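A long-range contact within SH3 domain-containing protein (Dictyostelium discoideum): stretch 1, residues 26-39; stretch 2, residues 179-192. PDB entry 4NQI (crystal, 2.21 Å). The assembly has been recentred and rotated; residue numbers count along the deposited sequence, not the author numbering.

Stretch 1 (26-39) NLKVNSPPLFTEVI
Stretch 2 (179-192) DVVLMERRKHATFL

The most unusual feature of this contact is Phe35, whose ring meets three neighbours on the other helix, two of them in sharply different ways. Its edge points into the face of Phe191 (CE1 of Phe35 to CD1 of Phe191, 3.5 Å; centroids 4.9 Å apart, planes at 73°), while its own face receives Lys187 in a cation-pi contact, NZ lying 5.0 Å from the centroid of the ring atoms CG to CZ of Phe35 and 23° off the normal. Phe35 is m (chi1 -83°, chi2 -81°), Phe191 t (173°, 82°). Lys187 runs t, t, t before turning p at chi4.

Both stretches are helical throughout and nearly parallel, with axes crossing at -16° and approaching to 11.5 Å. Across this gap Leu27, Lys187, Phe35 and Phe191 supply much of the contact, with Val180 and Val38 also reaching it. The register sets CA of Leu27 7.2 Å from CA of Glu184, and CA of Phe35 9.0 Å from CA of Phe191. Within the helix of stretch 1, a wider pi-type turn spans 26-30, where Ser31 N reaches Asn26 O at 2.7 Å, and the helix kinks at Pro32 and Pro33, whose nitrogens make no bond to the preceding turn.

Toward the start of the two stretches, Leu27 (m, t) points toward the other helix and packs on it: its CD1 lies 4.0 Å from CG2 of Val180 (p), and its CD2 3.8 Å from CD of Lys187. One lysine thus serves twice, its aliphatic stem packing as a hydrophobic group and its NZ lying over the Phe35 ring. Beside Leu27, Asn26 (t, chi2 41°) donates the sole hydrogen bond across the contact, ND2 to OE2 of Glu184 at 2.8 Å and 163°; Glu184 is extended (t, t), with chi3 at 64°.

Farther along, His188 (m, chi2 158°) meets Phe35 rim to rim, CD2 of His188 to CZ of Phe35 at 3.5 Å. Val38 (t) places CG1 3.9 Å from CZ of Phe191, at that ring's edge.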

ATOM      1  N   ASN B  26      -1.338 -35.710  -0.282  1.00 63.75           N
ATOM      2  CA  ASN B  26      -1.111 -34.272  -0.397  1.00 66.09           C
ATOM      3  C   ASN B  26      -2.125 -33.443   0.395  1.00 69.89           C
ATOM      4  O   ASN B  26      -1.756 -32.488   1.080  1.00 71.79           O
ATOM      5  CB  ASN B  26      -1.126 -33.846  -1.869  1.00 61.38           C
ATOM      6  CG  ASN B  26      -0.491 -32.485  -2.090  1.00 59.71           C
ATOM      7  OD1 ASN B  26       0.536 -32.164  -1.492  1.00 64.92           O
ATOM      8  ND2 ASN B  26      -1.104 -31.674  -2.948  1.00 53.70           N
ATOM      9  N   LEU B  27      -3.399 -33.820   0.306  1.00 66.72           N
ATOM     10  CA  LEU B  27      -4.480 -33.066   0.943  1.00 63.28           C
ATOM     11  C   LEU B  27      -4.576 -33.312   2.446  1.00 64.83           C
ATOM     12  O   LEU B  27      -5.036 -32.450   3.199  1.00 66.86           O
ATOM     13  CB  LEU B  27      -5.818 -33.392   0.275  1.00 57.38           C
ATOM     14  CG  LEU B  27      -6.007 -32.827  -1.134  1.00 53.66           C
ATOM     15  CD1 LEU B  27      -7.088 -33.580  -1.889  1.00 53.60           C
ATOM     16  CD2 LEU B  27      -6.359 -31.354  -1.045  1.00 52.10           C
ATOM     17  N   LYS B  28      -4.143 -34.492   2.878  1.00 64.65           N
ATOM     18  CA  LYS B  28      -4.217 -34.865   4.284  1.00 63.18           C
ATOM     19  C   LYS B  28      -2.940 -34.489   5.041  1.00 60.18           C
ATOM     20  O   LYS B  28      -3.000 -34.029   6.185  1.00 55.92           O
ATOM     21  CB  LYS B  28      -4.500 -36.364   4.417  1.00 58.70           C
ATOM     22  CG  LYS B  28      -4.566 -36.857   5.849  1.00 56.96           C
ATOM     23  N   VAL B  29      -1.792 -34.670   4.391  1.00 59.19           N
ATOM     24  CA  VAL B  29      -0.493 -34.478   5.035  1.00 61.89           C
ATOM     25  C   VAL B  29       0.206 -33.179   4.630  1.00 63.24           C
ATOM     26  O   VAL B  29       0.478 -32.326   5.474  1.00 64.66           O
ATOM     27  CB  VAL B  29       0.455 -35.670   4.753  1.00 60.83           C
ATOM     28  CG1 VAL B  29       1.864 -35.370   5.245  1.00 57.85           C
ATOM     29  CG2 VAL B  29      -0.078 -36.941   5.398  1.00 62.12           C
ATOM     30  N   ASN B  30       0.500 -33.034   3.341  1.00 65.01           N
ATOM     31  CA  ASN B  30       1.303 -31.912   2.857  1.00 68.83           C
ATOM     32  C   ASN B  30       0.607 -30.546   2.872  1.00 65.48           C
ATOM     33  O   ASN B  30       1.215 -29.541   3.240  1.00 67.50           O
ATOM     34  CB  ASN B  30       1.846 -32.207   1.453  1.00 71.32           C
ATOM     35  CG  ASN B  30       2.850 -33.350   1.437  1.00 75.59           C
ATOM     36  OD1 ASN B  30       3.585 -33.562   2.402  1.00 80.04           O
ATOM     37  ND2 ASN B  30       2.888 -34.087   0.332  1.00 71.26           N
ATOM     38  N   SER B  31      -0.661 -30.512   2.472  1.00 63.06           N
ATOM     39  CA  SER B  31      -1.384 -29.247   2.294  1.00 61.44           C
ATOM     40  C   SER B  31      -1.745 -28.453   3.563  1.00 64.27           C
ATOM     41  O   SER B  31      -1.421 -27.266   3.643  1.00 59.88           O
ATOM     42  CB  SER B  31      -2.619 -29.429   1.397  1.00 63.18           C
ATOM     43  OG  SER B  31      -2.244 -29.682   0.054  1.00 69.13           O
ATOM     44  N   PRO B  32      -2.423 -29.086   4.547  1.00 67.09           N
ATOM     45  CA  PRO B  32      -2.866 -28.303   5.714  1.00 64.12           C
ATOM     46  C   PRO B  32      -1.796 -27.439   6.417  1.00 63.87           C
ATOM     47  O   PRO B  32      -2.117 -26.307   6.782  1.00 58.69           O
ATOM     48  CB  PRO B  32      -3.427 -29.370   6.664  1.00 64.98           C
ATOM     49  CG  PRO B  32      -3.852 -30.476   5.767  1.00 59.71           C
ATOM     50  CD  PRO B  32      -2.850 -30.495   4.646  1.00 62.71           C
ATOM     51  N   PRO B  33      -0.558 -27.944   6.602  1.00 64.61           N
ATOM     52  CA  PRO B  33       0.422 -27.039   7.220  1.00 64.51           C
ATOM     53  C   PRO B  33       0.876 -25.902   6.301  1.00 63.14           C
ATOM     54  O   PRO B  33       1.063 -24.783   6.782  1.00 61.64           O
ATOM     55  CB  PRO B  33       1.605 -27.963   7.536  1.00 63.25           C
ATOM     56  CG  PRO B  33       1.451 -29.114   6.610  1.00 65.27           C
ATOM     57  CD  PRO B  33      -0.021 -29.310   6.463  1.00 63.78           C
ATOM     58  N   LEU B  34       1.053 -26.185   5.011  1.00 60.49           N
ATOM     59  CA  LEU B  34       1.526 -25.181   4.057  1.00 55.91           C
ATOM     60  C   LEU B  34       0.553 -24.013   3.886  1.00 54.31           C
ATOM     61  O   LEU B  34       0.964 -22.849   3.899  1.00 57.38           O
ATOM     62  CB  LEU B  34       1.838 -25.821   2.699  1.00 59.97           C
ATOM     63  CG  LEU B  34       3.120 -26.656   2.617  1.00 62.57           C
ATOM     64  CD1 LEU B  34       3.362 -27.174   1.203  1.00 63.87           C
ATOM     65  CD2 LEU B  34       4.317 -25.849   3.095  1.00 64.70           C
ATOM     66  N   PHE B  35      -0.730 -24.320   3.725  1.00 52.34           N
ATOM     67  CA  PHE B  35      -1.751 -23.283   3.596  1.00 51.41           C
ATOM     68  C   PHE B  35      -1.931 -22.502   4.898  1.00 55.79           C
ATOM     69  O   PHE B  35      -2.310 -21.326   4.877  1.00 52.59           O
ATOM     70  CB  PHE B  35      -3.082 -23.882   3.129  1.00 55.13           C
ATOM     71  CG  PHE B  35      -3.174 -24.067   1.640  1.00 56.04           C
ATOM     72  CD1 PHE B  35      -3.501 -22.997   0.820  1.00 46.71           C
ATOM     73  CD2 PHE B  35      -2.935 -25.306   1.059  1.00 57.37           C
ATOM     74  CE1 PHE B  35      -3.586 -23.156  -0.554  1.00 47.09           C
ATOM     75  CE2 PHE B  35      -3.020 -25.472  -0.314  1.00 55.66           C
ATOM     76  CZ  PHE B  35      -3.344 -24.394  -1.121  1.00 52.83           C
ATOM     77  N   THR B  36      -1.648 -23.154   6.025  1.00 57.32           N
ATOM     78  CA  THR B  36      -1.767 -22.509   7.331  1.00 59.21           C
ATOM     79  C   THR B  36      -0.632 -21.503   7.550  1.00 58.28           C
ATOM     80  O   THR B  36      -0.796 -20.511   8.266  1.00 62.03           O
ATOM     81  CB  THR B  36      -1.810 -23.545   8.475  1.00 62.33           C
ATOM     82  OG1 THR B  36      -2.760 -24.569   8.155  1.00 66.42           O
ATOM     83  CG2 THR B  36      -2.216 -22.891   9.784  1.00 64.25           C
ATOM     84  N   GLU B  37       0.516 -21.755   6.924  1.00 55.55           N
ATOM     85  CA  GLU B  37       1.623 -20.803   6.954  1.00 58.15           C
ATOM     86  C   GLU B  37       1.254 -19.526   6.203  1.00 59.64           C
ATOM     87  O   GLU B  37       1.595 -18.425   6.637  1.00 58.25           O
ATOM     88  CB  GLU B  37       2.885 -21.420   6.347  1.00 57.95           C
ATOM     89  CG  GLU B  37       3.517 -22.507   7.198  1.00 67.27           C
ATOM     90  CD  GLU B  37       3.969 -22.002   8.555  1.00 78.04           C
ATOM     91  OE1 GLU B  37       4.786 -21.059   8.602  1.00 79.99           O
ATOM     92  OE2 GLU B  37       3.504 -22.550   9.576  1.00 84.56           O
ATOM     93  N   VAL B  38       0.560 -19.684   5.075  1.00 59.65           N
ATOM     94  CA  VAL B  38       0.071 -18.549   4.292  1.00 55.78           C
ATOM     95  C   VAL B  38      -0.881 -17.682   5.123  1.00 57.15           C
ATOM     96  O   VAL B  38      -0.837 -16.451   5.051  1.00 57.21           O
ATOM     97  CB  VAL B  38      -0.638 -19.022   3.003  1.00 47.91           C
ATOM     98  CG1 VAL B  38      -1.249 -17.848   2.254  1.00 41.02           C
ATOM     99  CG2 VAL B  38       0.334 -19.781   2.102  1.00 43.96           C
ATOM    100  N   ILE B  39      -1.730 -18.335   5.917  1.00 57.36           N
ATOM    101  CA  ILE B  39      -2.663 -17.642   6.803  1.00 62.04           C
ATOM    102  C   ILE B  39      -1.916 -16.822   7.859  1.00 58.64           C
ATOM    103  O   ILE B  39      -2.183 -15.629   8.027  1.00 54.71           O
ATOM    104  CB  ILE B  39      -3.616 -18.635   7.513  1.00 64.34           C
ATOM    105  CG1 ILE B  39      -4.421 -19.450   6.493  1.00 68.96           C
ATOM    106  CG2 ILE B  39      -4.549 -17.898   8.463  1.00 63.75           C
ATOM    107  CD1 ILE B  39      -5.557 -18.684   5.834  1.00 68.80           C
ATOM    108  N   ASP B 179     -12.706 -37.969  -8.398  1.00 60.63           N
ATOM    109  CA  ASP B 179     -13.278 -37.404  -7.181  1.00 64.85           C
ATOM    110  C   ASP B 179     -12.256 -36.642  -6.344  1.00 60.86           C
ATOM    111  O   ASP B 179     -12.543 -35.552  -5.849  1.00 60.66           O
ATOM    112  CB  ASP B 179     -13.940 -38.501  -6.340  1.00 69.64           C
ATOM    113  CG  ASP B 179     -15.221 -39.030  -6.966  1.00 73.51           C
ATOM    114  OD1 ASP B 179     -15.749 -38.374  -7.890  1.00 74.59           O
ATOM    115  OD2 ASP B 179     -15.706 -40.095  -6.528  1.00 78.09           O
ATOM    116  N   VAL B 180     -11.058 -37.205  -6.206  1.00 58.07           N
ATOM    117  CA  VAL B 180     -10.026 -36.589  -5.373  1.00 59.58           C
ATOM    118  C   VAL B 180      -9.257 -35.465  -6.086  1.00 56.46           C
ATOM    119  O   VAL B 180      -8.938 -34.447  -5.468  1.00 51.24           O
ATOM    120  CB  VAL B 180      -9.058 -37.642  -4.770  1.00 52.90           C
ATOM    121  CG1 VAL B 180      -8.198 -38.275  -5.852  1.00 45.38           C
ATOM    122  CG2 VAL B 180      -8.192 -37.023  -3.689  1.00 55.94           C
ATOM    123  N   VAL B 181      -8.978 -35.640  -7.379  1.00 53.03           N
ATOM    124  CA  VAL B 181      -8.315 -34.596  -8.162  1.00 54.32           C
ATOM    125  C   VAL B 181      -9.184 -33.339  -8.199  1.00 58.03           C
ATOM    126  O   VAL B 181      -8.679 -32.215  -8.121  1.00 61.85           O
ATOM    127  CB  VAL B 181      -7.983 -35.069  -9.600  1.00 41.99           C
ATOM    128  CG1 VAL B 181      -7.491 -33.908 -10.458  1.00 40.51           C
ATOM    129  CG2 VAL B 181      -6.935 -36.161  -9.570  1.00 46.10           C
ATOM    130  N   LEU B 182     -10.495 -33.539  -8.296  1.00 54.26           N
ATOM    131  CA  LEU B 182     -11.441 -32.429  -8.298  1.00 48.04           C
ATOM    132  C   LEU B 182     -11.622 -31.830  -6.902  1.00 45.28           C
ATOM    133  O   LEU B 182     -11.957 -30.655  -6.769  1.00 52.34           O
ATOM    134  CB  LEU B 182     -12.788 -32.859  -8.884  1.00 46.06           C
ATOM    135  CG  LEU B 182     -12.774 -33.227 -10.370  1.00 56.11           C
ATOM    136  CD1 LEU B 182     -14.185 -33.350 -10.936  1.00 59.32           C
ATOM    137  CD2 LEU B 182     -11.965 -32.214 -11.164  1.00 54.63           C
HETATM  138  N   MSE B 183     -11.404 -32.635  -5.865  1.00 45.53           N
HETATM  139  CA  MSE B 183     -11.409 -32.123  -4.497  1.00 51.44           C
HETATM  140  C   MSE B 183     -10.256 -31.142  -4.291  1.00 51.70           C
HETATM  141  O   MSE B 183     -10.383 -30.166  -3.552  1.00 51.17           O
HETATM  142  CB  MSE B 183     -11.302 -33.268  -3.486  1.00 56.41           C
HETATM  143  CG  MSE B 183     -12.630 -33.917  -3.121  1.00 61.25           C
HETATM  144 SE   MSE B 183     -12.409 -35.386  -1.858  0.51 57.11          SE
HETATM  145  CE  MSE B 183     -11.271 -34.480  -0.564  1.00 48.20           C
ATOM    146  N   GLU B 184      -9.132 -31.410  -4.952  1.00 54.74           N
ATOM    147  CA  GLU B 184      -7.939 -30.579  -4.825  1.00 51.99           C
ATOM    148  C   GLU B 184      -8.082 -29.277  -5.610  1.00 49.38           C
ATOM    149  O   GLU B 184      -7.682 -28.214  -5.132  1.00 51.92           O
ATOM    150  CB  GLU B 184      -6.706 -31.349  -5.301  1.00 55.90           C
ATOM    151  CG  GLU B 184      -5.377 -30.695  -4.947  1.00 53.66           C
ATOM    152  CD  GLU B 184      -4.189 -31.559  -5.329  1.00 59.63           C
ATOM    153  OE1 GLU B 184      -3.989 -31.800  -6.540  1.00 66.22           O
ATOM    154  OE2 GLU B 184      -3.457 -32.003  -4.419  1.00 56.65           O
ATOM    155  N   ARG B 185      -8.649 -29.365  -6.812  1.00 48.82           N
ATOM    156  CA  ARG B 185      -8.866 -28.182  -7.646  1.00 50.80           C
ATOM    157  C   ARG B 185      -9.894 -27.245  -7.016  1.00 51.30           C
ATOM    158  O   ARG B 185      -9.788 -26.025  -7.134  1.00 52.32           O
ATOM    159  CB  ARG B 185      -9.319 -28.575  -9.057  1.00 49.58           C
ATOM    160  CG  ARG B 185      -8.302 -29.395  -9.848  1.00 51.77           C
ATOM    161  CD  ARG B 185      -8.748 -29.602 -11.298  1.00 51.16           C
ATOM    162  NE  ARG B 185      -8.870 -28.341 -12.024  1.00 46.19           N
ATOM    163  CZ  ARG B 185      -7.860 -27.737 -12.644  1.00 46.67           C
ATOM    164  NH1 ARG B 185      -6.650 -28.280 -12.628  1.00 45.62           N
ATOM    165  NH2 ARG B 185      -8.057 -26.589 -13.280  1.00 44.26           N
ATOM    166  N   ARG B 186     -10.891 -27.821  -6.348  1.00 50.89           N
ATOM    167  CA  ARG B 186     -11.919 -27.026  -5.686  1.00 51.89           C
ATOM    168  C   ARG B 186     -11.376 -26.348  -4.430  1.00 53.75           C
ATOM    169  O   ARG B 186     -11.824 -25.262  -4.062  1.00 49.51           O
ATOM    170  CB  ARG B 186     -13.147 -27.880  -5.357  1.00 58.49           C
ATOM    171  CG  ARG B 186     -13.975 -28.260  -6.580  1.00 60.96           C
ATOM    172  N   LYS B 187     -10.410 -26.991  -3.777  1.00 50.19           N
ATOM    173  CA  LYS B 187      -9.731 -26.379  -2.637  1.00 53.16           C
ATOM    174  C   LYS B 187      -8.892 -25.182  -3.078  1.00 52.55           C
ATOM    175  O   LYS B 187      -8.927 -24.120  -2.455  1.00 51.20           O
ATOM    176  CB  LYS B 187      -8.833 -27.389  -1.911  1.00 53.74           C
ATOM    177  CG  LYS B 187      -8.038 -26.763  -0.760  1.00 52.38           C
ATOM    178  CD  LYS B 187      -7.076 -27.744  -0.095  1.00 54.18           C
ATOM    179  CE  LYS B 187      -6.340 -27.075   1.064  1.00 54.89           C
ATOM    180  NZ  LYS B 187      -7.277 -26.531   2.086  1.00 52.50           N
ATOM    181  N   HIS B 188      -8.143 -25.360  -4.161  1.00 54.33           N
ATOM    182  CA  HIS B 188      -7.258 -24.317  -4.664  1.00 52.47           C
ATOM    183  C   HIS B 188      -8.037 -23.132  -5.238  1.00 51.64           C
ATOM    184  O   HIS B 188      -7.649 -21.978  -5.051  1.00 48.84           O
ATOM    185  CB  HIS B 188      -6.313 -24.893  -5.719  1.00 46.68           C
ATOM    186  CG  HIS B 188      -5.301 -25.851  -5.170  1.00 46.02           C
ATOM    187  ND1 HIS B 188      -4.664 -26.786  -5.954  1.00 45.26           N
ATOM    188  CD2 HIS B 188      -4.811 -26.010  -3.917  1.00 49.05           C
ATOM    189  CE1 HIS B 188      -3.827 -27.487  -5.207  1.00 45.52           C
ATOM    190  NE2 HIS B 188      -3.898 -27.035  -3.968  1.00 47.55           N
ATOM    191  N   ALA B 189      -9.128 -23.421  -5.942  1.00 47.98           N
ATOM    192  CA  ALA B 189      -9.969 -22.375  -6.524  1.00 45.28           C
ATOM    193  C   ALA B 189     -10.616 -21.501  -5.448  1.00 40.63           C
ATOM    194  O   ALA B 189     -10.708 -20.282  -5.602  1.00 44.56           O
ATOM    195  CB  ALA B 189     -11.030 -22.989  -7.424  1.00 47.07           C
ATOM    196  N   THR B 190     -11.068 -22.131  -4.367  1.00 40.23           N
ATOM    197  CA  THR B 190     -11.637 -21.411  -3.229  1.00 47.69           C
ATOM    198  C   THR B 190     -10.578 -20.523  -2.574  1.00 48.81           C
ATOM    199  O   THR B 190     -10.870 -19.404  -2.148  1.00 51.76           O
ATOM    200  CB  THR B 190     -12.213 -22.386  -2.185  1.00 48.12           C
ATOM    201  OG1 THR B 190     -13.352 -23.062  -2.730  1.00 53.55           O
ATOM    202  CG2 THR B 190     -12.633 -21.650  -0.925  1.00 50.97           C
ATOM    203  N   PHE B 191      -9.347 -21.028  -2.503  1.00 50.76           N
ATOM    204  CA  PHE B 191      -8.222 -20.274  -1.957  1.00 51.07           C
ATOM    205  C   PHE B 191      -7.995 -18.989  -2.748  1.00 49.81           C
ATOM    206  O   PHE B 191      -7.906 -17.903  -2.171  1.00 45.68           O
ATOM    207  CB  PHE B 191      -6.952 -21.132  -1.964  1.00 50.77           C
ATOM    208  CG  PHE B 191      -5.704 -20.383  -1.574  1.00 48.80           C
ATOM    209  CD1 PHE B 191      -5.395 -20.167  -0.239  1.00 43.54           C
ATOM    210  CD2 PHE B 191      -4.831 -19.909  -2.546  1.00 50.17           C
ATOM    211  CE1 PHE B 191      -4.244 -19.483   0.120  1.00 48.60           C
ATOM    212  CE2 PHE B 191      -3.679 -19.225  -2.190  1.00 48.50           C
ATOM    213  CZ  PHE B 191      -3.386 -19.014  -0.856  1.00 51.59           C
ATOM    214  N   LEU B 192      -7.904 -19.120  -4.069  1.00 47.93           N
ATOM    215  CA  LEU B 192      -7.707 -17.970  -4.945  1.00 46.34           C
ATOM    216  C   LEU B 192      -8.921 -17.042  -4.934  1.00 48.71           C
ATOM    217  O   LEU B 192      -8.772 -15.817  -4.899  1.00 40.15           O
ATOM    218  CB  LEU B 192      -7.401 -18.430  -6.373  1.00 40.08           C
ATOM    219  CG  LEU B 192      -6.044 -19.103  -6.601  1.00 41.02           C
ATOM    220  CD1 LEU B 192      -5.906 -19.608  -8.038  1.00 32.02           C
ATOM    221  CD2 LEU B 192      -4.913 -18.141  -6.266  1.00 39.62           C
TER